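Local coordinates for putative exported protein (Bordetella pertussis, PDB 2DVZ) that binds glutamate in the periplasm as a solute receptor and probably delivers it to a membrane transporter of the tripartite tricarboxylate type, at residues A116-N122 and E191-L197. Sequence-based numbering, arbitrary orientation.
With GLU (glutamic acid), chain G.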
ATOM      1  N   ALA A 116       4.074  -6.876  -1.414  1.00 11.35           N
ATOM      2  CA  ALA A 116       3.709  -7.780  -0.319  1.00 10.84           C
ATOM      3  C   ALA A 116       3.260  -6.981   0.876  1.00 10.57           C
ATOM      4  O   ALA A 116       3.795  -5.900   1.150  1.00 10.20           O
ATOM      5  CB  ALA A 116       4.909  -8.677   0.085  1.00 10.45           C
ATOM      6  N   ASN A 117       2.266  -7.518   1.575  1.00 11.01           N
ATOM      7  CA  ASN A 117       1.945  -7.064   2.918  1.00 10.98           C
ATOM      8  C   ASN A 117       2.605  -7.986   3.963  1.00 10.86           C
ATOM      9  O   ASN A 117       3.103  -9.078   3.632  1.00 11.72           O
ATOM     10  CB  ASN A 117       0.436  -6.953   3.118  1.00 11.17           C
ATOM     11  CG  ASN A 117      -0.179  -5.748   2.425  1.00 11.76           C
ATOM     12  OD1 ASN A 117      -1.413  -5.603   2.402  1.00 14.21           O
ATOM     13  ND2 ASN A 117       0.650  -4.875   1.877  1.00 11.41           N
ATOM     14  N   VAL A 118       2.655  -7.518   5.200  1.00  9.98           N
ATOM     15  CA  VAL A 118       3.399  -8.198   6.255  1.00  8.90           C
ATOM     16  C   VAL A 118       2.725  -7.957   7.583  1.00  8.87           C
ATOM     17  O   VAL A 118       2.263  -6.854   7.823  1.00  8.86           O
ATOM     18  CB  VAL A 118       4.898  -7.738   6.315  1.00  8.69           C
ATOM     19  CG1 VAL A 118       5.073  -6.194   6.670  1.00  5.05           C
ATOM     20  CG2 VAL A 118       5.754  -8.694   7.207  1.00  5.21           C
ATOM     21  N   VAL A 119       2.659  -8.988   8.430  1.00  8.76           N
ATOM     22  CA  VAL A 119       2.337  -8.776   9.846  1.00  8.95           C
ATOM     23  C   VAL A 119       3.648  -8.949  10.633  1.00  9.79           C
ATOM     24  O   VAL A 119       4.319  -9.986  10.556  1.00  9.97           O
ATOM     25  CB  VAL A 119       1.121  -9.638  10.383  1.00  9.51           C
ATOM     26  CG1 VAL A 119       1.341 -11.165  10.259  1.00  8.84           C
ATOM     27  CG2 VAL A 119       0.733  -9.245  11.819  1.00  8.01           C
ATOM     28  N   ALA A 120       4.024  -7.901  11.363  1.00  9.14           N
ATOM     29  CA  ALA A 120       5.239  -7.943  12.110  1.00  9.13           C
ATOM     30  C   ALA A 120       4.992  -7.594  13.581  1.00  9.43           C
ATOM     31  O   ALA A 120       3.926  -7.009  13.960  1.00  8.48           O
ATOM     32  CB  ALA A 120       6.307  -7.015  11.469  1.00  9.05           C
ATOM     33  N   VAL A 121       5.953  -8.006  14.413  1.00  8.98           N
ATOM     34  CA  VAL A 121       5.864  -7.752  15.835  1.00  9.49           C
ATOM     35  C   VAL A 121       7.120  -7.025  16.330  1.00 10.23           C
ATOM     36  O   VAL A 121       8.206  -7.091  15.733  1.00 10.34           O
ATOM     37  CB  VAL A 121       5.503  -9.026  16.709  1.00  9.10           C
ATOM     38  CG1 VAL A 121       4.168  -9.566  16.366  1.00  6.74           C
ATOM     39  CG2 VAL A 121       6.565 -10.134  16.611  1.00  9.54           C
ATOM     40  N   ASN A 122       6.945  -6.304  17.415  1.00 10.69           N
ATOM     41  CA  ASN A 122       8.093  -5.868  18.182  1.00 12.04           C
ATOM     42  C   ASN A 122       8.872  -7.131  18.658  1.00 12.36           C
ATOM     43  O   ASN A 122       8.259  -8.111  19.063  1.00 12.46           O
ATOM     44  CB  ASN A 122       7.649  -4.963  19.359  1.00 10.98           C
ATOM     45  CG  ASN A 122       8.817  -4.470  20.177  1.00 12.60           C
ATOM     46  OD1 ASN A 122       9.343  -5.196  21.040  1.00 15.30           O
ATOM     47  ND2 ASN A 122       9.257  -3.257  19.900  1.00 10.98           N
ATOM     48  N   GLU A 191       2.530  -3.307  19.857  1.00 13.90           N
ATOM     49  CA  GLU A 191       3.272  -4.575  19.836  1.00 14.44           C
ATOM     50  C   GLU A 191       3.313  -5.153  18.392  1.00 14.12           C
ATOM     51  O   GLU A 191       4.295  -5.775  17.978  1.00 13.96           O
ATOM     52  CB  GLU A 191       2.659  -5.575  20.861  1.00 14.87           C
ATOM     53  CG  GLU A 191       2.579  -5.089  22.399  1.00 17.57           C
ATOM     54  CD  GLU A 191       1.546  -3.924  22.768  1.00 19.38           C
ATOM     55  OE1 GLU A 191       0.448  -3.780  22.152  1.00 13.03           O
ATOM     56  OE2 GLU A 191       1.854  -3.164  23.756  1.00 23.34           O
ATOM     57  N   LEU A 192       2.234  -4.913  17.642  1.00 13.44           N
ATOM     58  CA  LEU A 192       2.024  -5.451  16.303  1.00 12.08           C
ATOM     59  C   LEU A 192       1.921  -4.309  15.295  1.00 11.84           C
ATOM     60  O   LEU A 192       1.549  -3.171  15.643  1.00 11.78           O
ATOM     61  CB  LEU A 192       0.718  -6.287  16.237  1.00 11.80           C
ATOM     62  CG  LEU A 192       0.579  -7.717  16.804  1.00 11.95           C
ATOM     63  CD1 LEU A 192       0.993  -7.921  18.308  1.00  9.49           C
ATOM     64  CD2 LEU A 192      -0.836  -8.231  16.560  1.00 10.50           C
ATOM     65  N   ILE A 193       2.244  -4.623  14.048  1.00 11.33           N
ATOM     66  CA  ILE A 193       1.985  -3.722  12.943  1.00 11.15           C
ATOM     67  C   ILE A 193       1.520  -4.535  11.772  1.00 11.86           C
ATOM     68  O   ILE A 193       2.060  -5.605  11.494  1.00 12.67           O
ATOM     69  CB  ILE A 193       3.207  -2.842  12.576  1.00 11.56           C
ATOM     70  CG1 ILE A 193       2.797  -1.703  11.613  1.00 10.40           C
ATOM     71  CG2 ILE A 193       4.424  -3.688  12.088  1.00 12.37           C
ATOM     72  CD1 ILE A 193       3.891  -0.808  11.168  1.00  9.42           C
ATOM     73  N   PHE A 194       0.476  -4.049  11.105  1.00 11.74           N
ATOM     74  CA  PHE A 194       0.119  -4.563   9.788  1.00 10.55           C
ATOM     75  C   PHE A 194       0.633  -3.554   8.792  1.00 11.18           C
ATOM     76  O   PHE A 194       0.259  -2.386   8.856  1.00 11.64           O
ATOM     77  CB  PHE A 194      -1.389  -4.735   9.687  1.00  9.96           C
ATOM     78  CG  PHE A 194      -1.907  -5.912  10.465  1.00  8.23           C
ATOM     79  CD1 PHE A 194      -2.114  -7.146   9.833  1.00  7.42           C
ATOM     80  CD2 PHE A 194      -2.172  -5.806  11.831  1.00  8.31           C
ATOM     81  CE1 PHE A 194      -2.571  -8.239  10.568  1.00  8.68           C
ATOM     82  CE2 PHE A 194      -2.629  -6.930  12.588  1.00  6.90           C
ATOM     83  CZ  PHE A 194      -2.824  -8.125  11.957  1.00  7.85           C
ATOM     84  N   ASP A 195       1.532  -3.983   7.908  1.00 11.32           N
ATOM     85  CA  ASP A 195       2.135  -3.079   6.955  1.00 11.26           C
ATOM     86  C   ASP A 195       2.236  -3.655   5.542  1.00 11.71           C
ATOM     87  O   ASP A 195       2.020  -4.865   5.310  1.00 10.95           O
ATOM     88  CB  ASP A 195       3.529  -2.652   7.433  1.00 11.29           C
ATOM     89  CG  ASP A 195       3.981  -1.337   6.820  1.00 12.49           C
ATOM     90  OD1 ASP A 195       3.155  -0.669   6.149  1.00 14.48           O
ATOM     91  OD2 ASP A 195       5.163  -0.969   7.006  1.00 12.67           O
ATOM     92  N   ASN A 196       2.525  -2.745   4.607  1.00 11.84           N
ATOM     93  CA  ASN A 196       2.990  -3.090   3.292  1.00 11.81           C
ATOM     94  C   ASN A 196       4.463  -3.257   3.519  1.00 11.78           C
ATOM     95  O   ASN A 196       5.083  -2.482   4.239  1.00 12.45           O
ATOM     96  CB  ASN A 196       2.713  -1.963   2.263  1.00 12.30           C
ATOM     97  CG  ASN A 196       1.346  -1.226   2.498  1.00 11.68           C
ATOM     98  OD1 ASN A 196       1.336  -0.047   2.858  1.00 13.33           O
ATOM     99  ND2 ASN A 196       0.233  -1.914   2.300  1.00  8.16           N
ATOM    100  N   LEU A 197       5.034  -4.280   2.901  1.00 11.84           N
ATOM    101  CA  LEU A 197       6.390  -4.723   3.232  1.00 10.95           C
ATOM    102  C   LEU A 197       7.516  -3.668   3.101  1.00 10.74           C
ATOM    103  O   LEU A 197       8.319  -3.547   4.018  1.00 11.78           O
ATOM    104  CB  LEU A 197       6.691  -6.088   2.551  1.00 10.96           C
ATOM    105  CG  LEU A 197       7.999  -6.856   2.871  1.00 11.26           C
ATOM    106  CD1 LEU A 197       8.363  -6.921   4.417  1.00  9.17           C
ATOM    107  CD2 LEU A 197       7.944  -8.233   2.224  1.00  9.36           C
TER
HETATM  108  N   GLU G1055      -1.743   1.610   3.504  1.00 11.71           N
HETATM  109  CA  GLU G1055      -1.293   2.220   2.238  1.00 11.29           C
HETATM  110  C   GLU G1055      -1.617   1.346   1.037  1.00 12.00           C
HETATM  111  O   GLU G1055      -0.767   0.838   0.298  1.00 12.47           O
HETATM  112  CB  GLU G1055       0.177   2.621   2.320  1.00 11.17           C
HETATM  113  CG  GLU G1055       0.514   3.322   3.649  1.00  8.76           C
HETATM  114  CD  GLU G1055       1.629   4.321   3.550  1.00  9.91           C
HETATM  115  OE1 GLU G1055       2.136   4.492   2.422  1.00 10.90           O
HETATM  116  OE2 GLU G1055       1.991   4.968   4.597  1.00 10.40           O
HETATM  117  OXT GLU G1055      -2.812   1.176   0.746  1.00 12.13           O
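Val-119 meets Phe-194 through two torsions: with chi1 at 60°, CG1 of Val-119 lies between backbone N and carbonyl carbon, leaving CG2 anti to the N; on Phe-194, CG is anti to the carbonyl carbon (chi1 -74°), which runs the ring alongside the valine. The methyl CG2 of Val-119 then sits over one face of that ring in a CH-pi contact, 3.9 Å from the centroid and 20° off the normal, displaced toward the CE1 and CZ rim. Tyr-146 and Phe-162 pack against the same ring edge-to-face. Along this face Val-121 and Leu-192 run side by side, CG1 of the valine 4.1 Å from CG of the leucine. The other face carries Val-118, Ala-120, Ile-193 and Asp-195, with CB of Ala-120 against CG2 of Ile-193 and helix 178-187 packed on the isoleucine.

Two antiparallel strands hold these groups in register. Val-118 with Asp-195 and Ala-120 with Ile-193 are hydrogen-bonded pairs, and the bond from Asp-195 N to Val-118 O is nearly straight. One more bond closes each end, Asn-122 N to Glu-191 O (2.8 Å) and Leu-197 N to Ala-116 O (2.7 Å). Just past the strand, the side chain of Leu-197 reaches across to segment 116-122, its CD2 3.7 Å from Ala-116 CB and its CD1 4.0 Å from Val-118 CB.

The carboxylate of Asp-195 turns away from Val-118 toward hydroxyls: OD2 bonds Ser-199 and Ser-200, and OD1 bonds Ser-178, whose backbone N holds the bound glutamate. Asn-196, next in line, brings its side chain to the ligand, beside Tyr-243. The arrangement is that of a periplasmic binding protein, in which the C-terminal end of a sheet strand delivers residues to the ligand pocket.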